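Local coordinates for Serpin48 (Tenebrio molitor, PDB 3OZQ), which specifically inhibits the serine protease SPE of insect innate immunity, probably by the trapping mechanism of the serpin family, at residues 20-25 and 284-289. Numbering follows the deposited sequence.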
ATOM      1  N   PRO A  20      -7.899   6.156  -3.275  1.00 37.68           N
ATOM      2  CA  PRO A  20      -9.128   5.621  -3.869  1.00 38.45           C
ATOM      3  C   PRO A  20      -9.022   5.444  -5.371  1.00 43.01           C
ATOM      4  O   PRO A  20      -9.638   4.521  -5.895  1.00 43.62           O
ATOM      5  CB  PRO A  20     -10.182   6.687  -3.540  1.00 40.87           C
ATOM      6  CG  PRO A  20      -9.410   7.917  -3.181  1.00 42.63           C
ATOM      7  CD  PRO A  20      -8.141   7.424  -2.563  1.00 38.06           C
ATOM      8  N   SER A  21      -8.267   6.310  -6.048  1.00 39.76           N
ATOM      9  CA  SER A  21      -8.075   6.169  -7.482  1.00 43.01           C
ATOM     10  C   SER A  21      -7.336   4.867  -7.758  1.00 42.90           C
ATOM     11  O   SER A  21      -7.688   4.134  -8.668  1.00 42.08           O
ATOM     12  CB  SER A  21      -7.293   7.357  -8.059  1.00 47.18           C
ATOM     13  OG  SER A  21      -7.976   8.585  -7.841  1.00 48.87           O
ATOM     14  N   VAL A  22      -6.314   4.583  -6.958  1.00 39.98           N
ATOM     15  CA  VAL A  22      -5.583   3.328  -7.097  1.00 37.61           C
ATOM     16  C   VAL A  22      -6.467   2.118  -6.802  1.00 38.19           C
ATOM     17  O   VAL A  22      -6.490   1.158  -7.580  1.00 38.38           O
ATOM     18  CB  VAL A  22      -4.304   3.315  -6.242  1.00 37.46           C
ATOM     19  CG1 VAL A  22      -3.679   1.925  -6.236  1.00 34.60           C
ATOM     20  CG2 VAL A  22      -3.293   4.320  -6.808  1.00 35.80           C
ATOM     21  N   TYR A  23      -7.214   2.176  -5.695  1.00 37.38           N
ATOM     22  CA  TYR A  23      -8.097   1.085  -5.302  1.00 38.75           C
ATOM     23  C   TYR A  23      -9.036   0.745  -6.462  1.00 43.15           C
ATOM     24  O   TYR A  23      -9.187  -0.422  -6.828  1.00 37.20           O
ATOM     25  CB  TYR A  23      -8.868   1.464  -4.015  1.00 34.96           C
ATOM     26  CG  TYR A  23      -9.816   0.432  -3.455  1.00 36.10           C
ATOM     27  CD1 TYR A  23      -9.575  -0.169  -2.221  1.00 33.27           C
ATOM     28  CD2 TYR A  23     -10.966   0.073  -4.142  1.00 40.15           C
ATOM     29  CE1 TYR A  23     -10.462  -1.107  -1.689  1.00 38.58           C
ATOM     30  CE2 TYR A  23     -11.853  -0.856  -3.626  1.00 39.46           C
ATOM     31  CZ  TYR A  23     -11.595  -1.445  -2.401  1.00 40.46           C
ATOM     32  OH  TYR A  23     -12.484  -2.369  -1.910  1.00 39.89           O
ATOM     33  N   LYS A  24      -9.649   1.771  -7.051  1.00 40.99           N
ATOM     34  CA  LYS A  24     -10.625   1.573  -8.128  1.00 42.10           C
ATOM     35  C   LYS A  24     -10.015   0.838  -9.305  1.00 42.88           C
ATOM     36  O   LYS A  24     -10.656   0.005  -9.934  1.00 46.30           O
ATOM     37  CB  LYS A  24     -11.198   2.918  -8.601  1.00 48.04           C
ATOM     38  CG  LYS A  24     -12.415   2.783  -9.511  1.00 56.70           C
ATOM     39  CD  LYS A  24     -13.141   4.124  -9.704  1.00 63.42           C
ATOM     40  CE  LYS A  24     -14.045   4.479  -8.511  1.00 67.09           C
ATOM     41  NZ  LYS A  24     -15.419   3.858  -8.552  1.00 61.17           N
ATOM     42  N   GLU A  25      -8.763   1.153  -9.604  1.00 41.69           N
ATOM     43  CA  GLU A  25      -8.060   0.473 -10.680  1.00 42.24           C
ATOM     44  C   GLU A  25      -7.727  -0.970 -10.310  1.00 41.28           C
ATOM     45  O   GLU A  25      -7.987  -1.889 -11.083  1.00 43.38           O
ATOM     46  CB  GLU A  25      -6.782   1.234 -11.028  1.00 42.84           C
ATOM     47  CG  GLU A  25      -6.634   1.514 -12.494  1.00 47.36           C
ATOM     48  CD  GLU A  25      -7.932   1.968 -13.129  1.00 48.68           C
ATOM     49  OE1 GLU A  25      -8.500   2.980 -12.675  1.00 50.93           O
ATOM     50  OE2 GLU A  25      -8.382   1.308 -14.089  1.00 54.01           O
ATOM     51  N   LYS A 284      -1.193   3.981 -16.049  1.00 39.62           N
ATOM     52  CA  LYS A 284      -1.638   4.316 -17.397  1.00 45.47           C
ATOM     53  C   LYS A 284      -3.056   4.871 -17.393  1.00 44.43           C
ATOM     54  O   LYS A 284      -3.336   5.848 -18.078  1.00 46.66           O
ATOM     55  CB  LYS A 284      -1.528   3.117 -18.352  1.00 42.67           C
ATOM     56  CG  LYS A 284      -0.118   2.917 -18.929  1.00 50.39           C
ATOM     57  CD  LYS A 284      -0.067   1.790 -19.965  1.00 50.70           C
ATOM     58  CE  LYS A 284      -0.338   2.309 -21.370  1.00 55.92           C
ATOM     59  NZ  LYS A 284       0.894   2.827 -22.046  1.00 63.97           N
ATOM     60  N   LYS A 285      -3.948   4.258 -16.620  1.00 43.05           N
ATOM     61  CA  LYS A 285      -5.322   4.751 -16.555  1.00 48.78           C
ATOM     62  C   LYS A 285      -5.394   6.116 -15.868  1.00 50.83           C
ATOM     63  O   LYS A 285      -6.319   6.883 -16.106  1.00 56.50           O
ATOM     64  CB  LYS A 285      -6.244   3.752 -15.849  1.00 50.53           C
ATOM     65  CG  LYS A 285      -6.793   2.656 -16.746  1.00 57.12           C
ATOM     66  CD  LYS A 285      -7.796   3.203 -17.765  1.00 58.34           C
ATOM     67  CE  LYS A 285      -8.978   3.891 -17.083  1.00 58.96           C
ATOM     68  NZ  LYS A 285      -9.970   4.402 -18.075  1.00 64.48           N
ATOM     69  N   LEU A 286      -4.405   6.409 -15.028  1.00 46.29           N
ATOM     70  CA  LEU A 286      -4.402   7.630 -14.217  1.00 46.76           C
ATOM     71  C   LEU A 286      -3.717   8.829 -14.875  1.00 53.73           C
ATOM     72  O   LEU A 286      -3.811   9.948 -14.364  1.00 49.89           O
ATOM     73  CB  LEU A 286      -3.743   7.361 -12.865  1.00 47.26           C
ATOM     74  CG  LEU A 286      -4.444   6.297 -12.015  1.00 43.98           C
ATOM     75  CD1 LEU A 286      -3.805   6.236 -10.639  1.00 44.33           C
ATOM     76  CD2 LEU A 286      -5.925   6.608 -11.916  1.00 48.20           C
ATOM     77  N   GLY A 287      -3.006   8.591 -15.978  1.00 45.20           N
ATOM     78  CA  GLY A 287      -2.439   9.682 -16.753  1.00 47.51           C
ATOM     79  C   GLY A 287      -0.961   9.640 -17.096  1.00 46.21           C
ATOM     80  O   GLY A 287      -0.469  10.533 -17.786  1.00 48.24           O
ATOM     81  N   VAL A 288      -0.237   8.635 -16.614  1.00 38.36           N
ATOM     82  CA  VAL A 288       1.161   8.480 -16.986  1.00 43.90           C
ATOM     83  C   VAL A 288       1.250   7.680 -18.281  1.00 46.28           C
ATOM     84  O   VAL A 288       0.964   6.479 -18.297  1.00 41.64           O
ATOM     85  CB  VAL A 288       1.979   7.756 -15.909  1.00 41.63           C
ATOM     86  CG1 VAL A 288       3.424   7.610 -16.358  1.00 40.46           C
ATOM     87  CG2 VAL A 288       1.902   8.491 -14.585  1.00 44.60           C
ATOM     88  N   LYS A 289       1.636   8.349 -19.367  1.00 47.79           N
ATOM     89  CA  LYS A 289       1.714   7.692 -20.673  1.00 51.37           C
ATOM     90  C   LYS A 289       3.131   7.739 -21.235  1.00 48.66           C
ATOM     91  O   LYS A 289       3.711   6.699 -21.554  1.00 47.23           O
ATOM     92  CB  LYS A 289       0.729   8.314 -21.669  1.00 50.70           C
ATOM     93  CG  LYS A 289      -0.724   8.377 -21.190  1.00 53.49           C
ATOM     94  CD  LYS A 289      -1.127   7.136 -20.380  1.00 54.46           C
ATOM     95  CE  LYS A 289      -2.562   6.698 -20.668  1.00 55.48           C
ATOM     96  NZ  LYS A 289      -2.621   5.748 -21.829  1.00 61.26           N
TER
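Leu-286, near the end of helix 279-286, reaches helix 10-29 with the two arms of its isobutyl group. CD1 of Leu-286 lies 4.3 Å from CG2 of Val-22, and its CD2 comes within 4.2 Å of CB of Ser-21. A forked aliphatic chain suits this place because it can meet both neighbours at once, though only lightly, and Phe-18, a turn earlier on helix 10-29, adds to the apolar surroundings. Val-22 is buried, its compact branched side chain also touching Phe-279; Ser-21 meets Leu-286 through CB, so a short side chain fits this partly exposed rim. In this serpin the contact joins the N-terminal helix to the short helix that follows the long strand segment 260-278. That short helix ends in a Schellman motif at Gly-287, where, at a phi of 128°, a CB would be jammed against the carbonyl O of Leu-286. The closer packing is between Glu-25 and Lys-285, whose chains cross at about a right angle without a hydrogen bond. Chi1 of Glu-25 (-129°) is far from staggered, and the bend at chi2 (43°) then lays the carboxylate by the aliphatic start of Lys-285: OE2 of Glu-25 is 3.4 Å from CG of Lys-285, and CD of Glu-25 3.7 Å from its CB. Beyond CG the lysine leads away on the solvent side, its NZ 5.3 Å from OE2 of Glu-25, too far for a salt bridge, although the opposite charges probably attract. That OE2 instead forms a salt bridge with Lys-28, one turn along its own helix.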